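Local structure of fucolectin-related protein (Streptococcus pneumoniae, 2WMF) at residues 278-283 with 465-470; 273-278 with 311-316. The protein probably hydrolyses host blood-group carbohydrate antigens, as the catalytic module of a family 98 glycoside hydrolase linked to fucose utilization. All coordinates share one frame; numbering follows the deposited sequence.

How the contacts relate
Both contacts are buried and apolar, with no hydrogen bond crossing either, and both are built on helix 272-283. Contact 2 joins the first half of that helix to helix 307-322 on the outside of the parallel barrel, backbone close to backbone through Ala276 and Gly312. Contact 1 faces the C-terminal region, where the gap to strand 467-472 is wider and one long methionine spans it. The two meet directly: the Tyr467 ring touches Ala276 through CE2, Phe316 packs on Met279 and Met280, and Ser273 OG probably hydrogen-bonds His465 O. Helix packing thus passes into a contact between domains.

Contact 1: residues 278-283 with 465-470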
loop_
_atom_site.group_PDB
_atom_site.type_symbol
_atom_site.label_atom_id
_atom_site.label_comp_id
_atom_site.label_asym_id
_atom_site.label_seq_id
_atom_site.Cartn_x
_atom_site.Cartn_y
_atom_site.Cartn_z
ATOM N N GLU A 278 3.266 0.427 4.961
ATOM C CA GLU A 278 1.953 0.692 4.365
ATOM C C GLU A 278 1.499 -0.486 3.439
ATOM O O GLU A 278 0.343 -0.887 3.486
ATOM C CB GLU A 278 1.913 2.045 3.628
ATOM C CG GLU A 278 2.317 3.265 4.438
ATOM C CD GLU A 278 1.814 4.545 3.827
ATOM O OE1 GLU A 278 0.684 4.561 3.307
ATOM O OE2 GLU A 278 2.562 5.554 3.814
ATOM N N MET A 279 2.426 -1.021 2.638
ATOM C CA MET A 279 2.097 -2.180 1.811
ATOM C C MET A 279 1.746 -3.388 2.700
ATOM O O MET A 279 0.822 -4.142 2.392
ATOM C CB MET A 279 3.256 -2.579 0.882
ATOM C CG MET A 279 3.686 -1.446 -0.101
ATOM S SD MET A 279 5.252 -1.856 -0.941
ATOM C CE MET A 279 4.774 -3.219 -2.009
ATOM N N MET A 280 2.485 -3.576 3.807
ATOM C CA MET A 280 2.156 -4.659 4.736
ATOM C C MET A 280 0.716 -4.599 5.287
ATOM O O MET A 280 0.091 -5.609 5.435
ATOM C CB MET A 280 3.129 -4.668 5.905
ATOM C CG MET A 280 2.986 -5.880 6.810
ATOM S SD MET A 280 4.064 -5.850 8.265
ATOM C CE MET A 280 5.634 -6.227 7.498
ATOM N N ASN A 281 0.189 -3.402 5.579
ATOM C CA ASN A 281 -1.184 -3.242 6.027
ATOM C C ASN A 281 -2.175 -3.784 5.006
ATOM O O ASN A 281 -3.239 -4.297 5.384
ATOM C CB ASN A 281 -1.481 -1.749 6.251
ATOM C CG ASN A 281 -0.862 -1.191 7.531
ATOM O OD1 ASN A 281 -0.187 -1.893 8.301
ATOM N ND2 ASN A 281 -1.054 0.119 7.726
ATOM N N VAL A 282 -1.829 -3.594 3.739
ATOM C CA VAL A 282 -2.687 -4.037 2.607
ATOM C C VAL A 282 -2.555 -5.567 2.460
ATOM O O VAL A 282 -3.575 -6.307 2.522
ATOM C CB VAL A 282 -2.333 -3.274 1.324
ATOM C CG1 VAL A 282 -3.002 -3.917 0.110
ATOM C CG2 VAL A 282 -2.737 -1.754 1.482
ATOM N N TYR A 283 -1.320 -6.007 2.307
ATOM C CA TYR A 283 -0.975 -7.449 2.168
ATOM C C TYR A 283 -1.658 -8.310 3.245
ATOM O O TYR A 283 -2.369 -9.296 2.944
ATOM C CB TYR A 283 0.547 -7.607 2.193
ATOM C CG TYR A 283 0.988 -9.032 2.277
ATOM C CD1 TYR A 283 1.189 -9.775 1.125
ATOM C CD2 TYR A 283 1.293 -9.618 3.498
ATOM C CE1 TYR A 283 1.619 -11.102 1.197
ATOM C CE2 TYR A 283 1.738 -10.953 3.574
ATOM C CZ TYR A 283 1.896 -11.683 2.413
ATOM O OH TYR A 283 2.314 -13.034 2.515
ATOM N N HIS A 465 10.930 2.771 11.749
ATOM C CA HIS A 465 11.043 2.452 10.313
ATOM C C HIS A 465 11.795 1.114 10.133
ATOM O O HIS A 465 12.671 0.952 9.260
ATOM C CB HIS A 465 11.653 3.609 9.527
ATOM C CG HIS A 465 11.077 4.919 9.947
ATOM N ND1 HIS A 465 11.856 5.974 10.380
ATOM C CD2 HIS A 465 9.789 5.312 10.066
ATOM C CE1 HIS A 465 11.058 6.974 10.719
ATOM N NE2 HIS A 465 9.799 6.594 10.562
ATOM N N THR A 466 11.419 0.175 11.000
ATOM C CA THR A 466 11.871 -1.218 10.931
ATOM C C THR A 466 10.644 -2.120 10.891
ATOM O O THR A 466 9.758 -1.981 11.733
ATOM C CB THR A 466 12.759 -1.637 12.160
ATOM O OG1 THR A 466 13.834 -0.712 12.280
ATOM C CG2 THR A 466 13.352 -3.044 11.942
ATOM N N TYR A 467 10.626 -3.049 9.925
ATOM C CA TYR A 467 9.647 -4.108 9.899
ATOM C C TYR A 467 10.358 -5.476 9.904
ATOM O O TYR A 467 11.560 -5.603 9.584
ATOM C CB TYR A 467 8.628 -3.957 8.780
ATOM C CG TYR A 467 9.103 -4.297 7.360
ATOM C CD1 TYR A 467 9.176 -5.619 6.919
ATOM C CD2 TYR A 467 9.510 -3.308 6.467
ATOM C CE1 TYR A 467 9.583 -5.935 5.605
ATOM C CE2 TYR A 467 9.905 -3.612 5.151
ATOM C CZ TYR A 467 9.949 -4.933 4.716
ATOM O OH TYR A 467 10.324 -5.232 3.402
ATOM N N ALA A 468 9.568 -6.480 10.304
ATOM C CA ALA A 468 10.043 -7.864 10.365
ATOM C C ALA A 468 8.919 -8.803 10.013
ATOM O O ALA A 468 7.726 -8.507 10.284
ATOM C CB ALA A 468 10.617 -8.192 11.763
ATOM N N VAL A 469 9.299 -9.948 9.423
ATOM C CA VAL A 469 8.372 -11.037 9.203
ATOM C C VAL A 469 9.050 -12.289 9.712
ATOM O O VAL A 469 10.191 -12.591 9.323
ATOM C CB VAL A 469 7.978 -11.231 7.716
ATOM C CG1 VAL A 469 6.841 -12.307 7.590
ATOM C CG2 VAL A 469 7.540 -9.916 7.061
ATOM N N VAL A 470 8.345 -13.018 10.554
ATOM C CA VAL A 470 8.889 -14.276 11.082
ATOM C C VAL A 470 7.939 -15.413 10.700
ATOM O O VAL A 470 6.774 -15.432 11.133
ATOM C CB VAL A 470 9.066 -14.239 12.650
ATOM C CG1 VAL A 470 9.552 -15.618 13.195
ATOM C CG2 VAL A 470 9.962 -13.070 13.110
#
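Met280 reaches from its helix to the strand with a single atom, the methyl CE, which sits 3.6 Å from CD1 of the Tyr467 ring. It comes at that ring obliquely, near the root of the side chain, with Tyr467 CB 4.0 Å from the same CE. On the next inward-pointing residue of the strand, Val469 turns its CG2 branch to the methyl, 4.2 Å from Met280 CE, and the carbonyl oxygen of Ala468 lies at a similar distance from CE, off to one side of these two groups. Met280 is extended through its first two torsions and bends only at the thioether (chi3 -74°), which turns CE across the gap toward the Tyr467 ring. This length is needed: the axes of helix 278-283 and strand 467-470 are 11.0 Å apart at closest approach, and the nearest CA atoms, those of Met280 and Tyr467, are still 9.1 Å from each other. The contact buries just 100 Å² in all.

Neighbours fill in around this narrow bridge. Tyr432 and Tyr434 of the adjoining strand 430-434 pack on Met280 as well. The next residue along the helix, Asn281, takes part in a hydrogen bond between its OD1 and Tyr434 OH, a polar tie beside the greasy one. The strand itself is fixed by backbone bonds on both edges, for instance Ala468 with Ile433 and Val469 with Leu480. It is an interdomain helix-on-sheet contact, joining a helix of the outer layer of the family 98 (beta/alpha)8 barrel to an antiparallel sheet of the C-terminal domain.

Contact 2: residues 273-278 with 311-316; sequences SMIAME and KGIIPF
Helices 273-278 and 311-316 run in roughly the same direction, crossing at -36° with their axes 7.8 Å apart, and the CA atoms of Ala276 and Ile313 come within 5.8 Å. Small residues permit this closeness. Ala276 points its CB at the other helix, where it rests 3.7 Å from the carbonyl oxygen of Gly312 and 3.9 Å from CB of Phe316. Gly312 has no side chain to hold the backbones apart at this level.

Beside this close approach, two isoleucines pack branch against branch. CG2 of Ile275 lies 3.7 Å from CG1 of Ile313, with the CD1 end of Ile313 a little farther off, and the two side chains cross at a slant. The bond from CA to CB of Ile313 does not aim at helix 273-278; its ethyl branch, with CG1 placed opposite the carbonyl carbon (chi1 -65°), brings the side chain in. Phe292 of barrel strand 289-293 touches both isoleucines, and Thr242 of strand 237-243 touches Ile275, so this pair faces the barrel wall.

Phe316 reaches past Ala276 with CG opposite its own backbone N (chi1 -164°), which carries the ring over the flank of helix 273-278. One face looks onto Ala276 O, which stands 4.1 Å above the ring plane, displaced toward the rim. The second helix is irregular here, with a wider pi-type turn at 311-313 and a kink at Pro315, whose nitrogen has no hydrogen to give. Close packing of neighbouring helices against the outside of the parallel strands is what builds the helical layer of a (beta/alpha)8 barrel, here beside its seventh and eighth strands.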
loop_
_atom_site.group_PDB
_atom_site.type_symbol
_atom_site.label_atom_id
_atom_site.label_comp_id
_atom_site.label_asym_id
_atom_site.label_seq_id
_atom_site.Cartn_x
_atom_site.Cartn_y
_atom_site.Cartn_z
ATOM N N SER A 273 11.402 2.314 4.163
ATOM C CA SER A 273 10.817 1.118 4.798
ATOM C C SER A 273 9.387 1.374 5.268
ATOM O O SER A 273 8.572 0.446 5.376
ATOM C CB SER A 273 11.662 0.673 5.975
ATOM O OG SER A 273 11.810 1.757 6.855
ATOM N N MET A 274 9.051 2.631 5.539
ATOM C CA MET A 274 7.680 2.927 5.947
ATOM C C MET A 274 6.684 2.773 4.773
ATOM O O MET A 274 5.511 2.431 4.987
ATOM C CB MET A 274 7.553 4.315 6.575
ATOM C CG MET A 274 6.134 4.695 7.028
ATOM S SD MET A 274 6.161 6.323 7.867
ATOM C CE MET A 274 4.408 6.700 7.784
ATOM N N ILE A 275 7.141 3.048 3.559
ATOM C CA ILE A 275 6.345 2.758 2.352
ATOM C C ILE A 275 5.958 1.236 2.345
ATOM O O ILE A 275 4.785 0.844 2.147
ATOM C CB ILE A 275 7.083 3.099 1.072
ATOM C CG1 ILE A 275 7.373 4.601 0.974
ATOM C CG2 ILE A 275 6.247 2.723 -0.165
ATOM C CD1 ILE A 275 8.447 4.919 -0.057
ATOM N N ALA A 276 6.972 0.405 2.609
ATOM C CA ALA A 276 6.762 -1.052 2.756
ATOM C C ALA A 276 5.814 -1.429 3.896
ATOM O O ALA A 276 4.998 -2.377 3.760
ATOM C CB ALA A 276 8.087 -1.786 2.865
ATOM N N MET A 277 5.897 -0.710 5.014
ATOM C CA MET A 277 4.956 -0.959 6.113
ATOM C C MET A 277 3.487 -0.658 5.713
ATOM O O MET A 277 2.554 -1.411 6.066
ATOM C CB MET A 277 5.380 -0.171 7.339
ATOM C CG MET A 277 6.727 -0.680 7.899
ATOM S SD MET A 277 7.729 0.521 8.859
ATOM C CE MET A 277 6.498 1.134 9.888
ATOM N N GLU A 278 3.266 0.427 4.961
ATOM C CA GLU A 278 1.953 0.692 4.365
ATOM C C GLU A 278 1.499 -0.486 3.439
ATOM O O GLU A 278 0.343 -0.887 3.486
ATOM C CB GLU A 278 1.913 2.045 3.628
ATOM C CG GLU A 278 2.317 3.265 4.438
ATOM C CD GLU A 278 1.814 4.545 3.827
ATOM O OE1 GLU A 278 0.684 4.561 3.307
ATOM O OE2 GLU A 278 2.562 5.554 3.814
ATOM N N LYS A 311 14.841 -0.631 -3.006
ATOM C CA LYS A 311 15.131 -1.086 -1.692
ATOM C C LYS A 311 13.988 -0.906 -0.690
ATOM O O LYS A 311 14.152 -1.276 0.479
ATOM C CB LYS A 311 16.428 -0.422 -1.174
ATOM C CG LYS A 311 17.675 -1.035 -1.820
ATOM C CD LYS A 311 18.989 -0.559 -1.131
ATOM C CE LYS A 311 20.250 -1.440 -1.404
ATOM N NZ LYS A 311 21.507 -1.069 -0.592
ATOM N N GLY A 312 12.855 -0.333 -1.133
ATOM C CA GLY A 312 11.673 -0.179 -0.289
ATOM C C GLY A 312 10.490 -0.957 -0.864
ATOM O O GLY A 312 10.052 -1.951 -0.284
ATOM N N ILE A 313 9.988 -0.544 -2.020
ATOM C CA ILE A 313 8.816 -1.187 -2.627
ATOM C C ILE A 313 9.118 -2.602 -3.162
ATOM O O ILE A 313 8.378 -3.584 -2.870
ATOM C CB ILE A 313 8.232 -0.281 -3.756
ATOM C CG1 ILE A 313 7.705 1.035 -3.129
ATOM C CG2 ILE A 313 7.181 -1.035 -4.609
ATOM C CD1 ILE A 313 7.490 2.198 -4.100
ATOM N N ILE A 314 10.152 -2.714 -3.968
ATOM C CA ILE A 314 10.460 -4.014 -4.597
ATOM C C ILE A 314 10.675 -5.143 -3.571
ATOM O O ILE A 314 10.117 -6.218 -3.741
ATOM C CB ILE A 314 11.620 -3.881 -5.640
ATOM C CG1 ILE A 314 11.077 -3.107 -6.841
ATOM C CG2 ILE A 314 12.198 -5.274 -6.012
ATOM C CD1 ILE A 314 10.022 -3.883 -7.679
ATOM N N PRO A 315 11.438 -4.907 -2.482
ATOM C CA PRO A 315 11.619 -6.032 -1.552
ATOM C C PRO A 315 10.305 -6.527 -0.946
ATOM O O PRO A 315 10.100 -7.746 -0.818
ATOM C CB PRO A 315 12.602 -5.475 -0.509
ATOM C CG PRO A 315 13.398 -4.481 -1.294
ATOM C CD PRO A 315 12.363 -3.797 -2.167
ATOM N N PHE A 316 9.386 -5.603 -0.631
ATOM C CA PHE A 316 8.133 -6.036 -0.036
ATOM C C PHE A 316 7.240 -6.681 -1.092
ATOM O O PHE A 316 6.619 -7.694 -0.812
ATOM C CB PHE A 316 7.389 -4.989 0.766
ATOM C CG PHE A 316 6.370 -5.610 1.621
ATOM C CD1 PHE A 316 6.721 -6.157 2.853
ATOM C CD2 PHE A 316 5.086 -5.760 1.156
ATOM C CE1 PHE A 316 5.780 -6.874 3.606
ATOM C CE2 PHE A 316 4.107 -6.449 1.939
ATOM C CZ PHE A 316 4.473 -6.995 3.156
#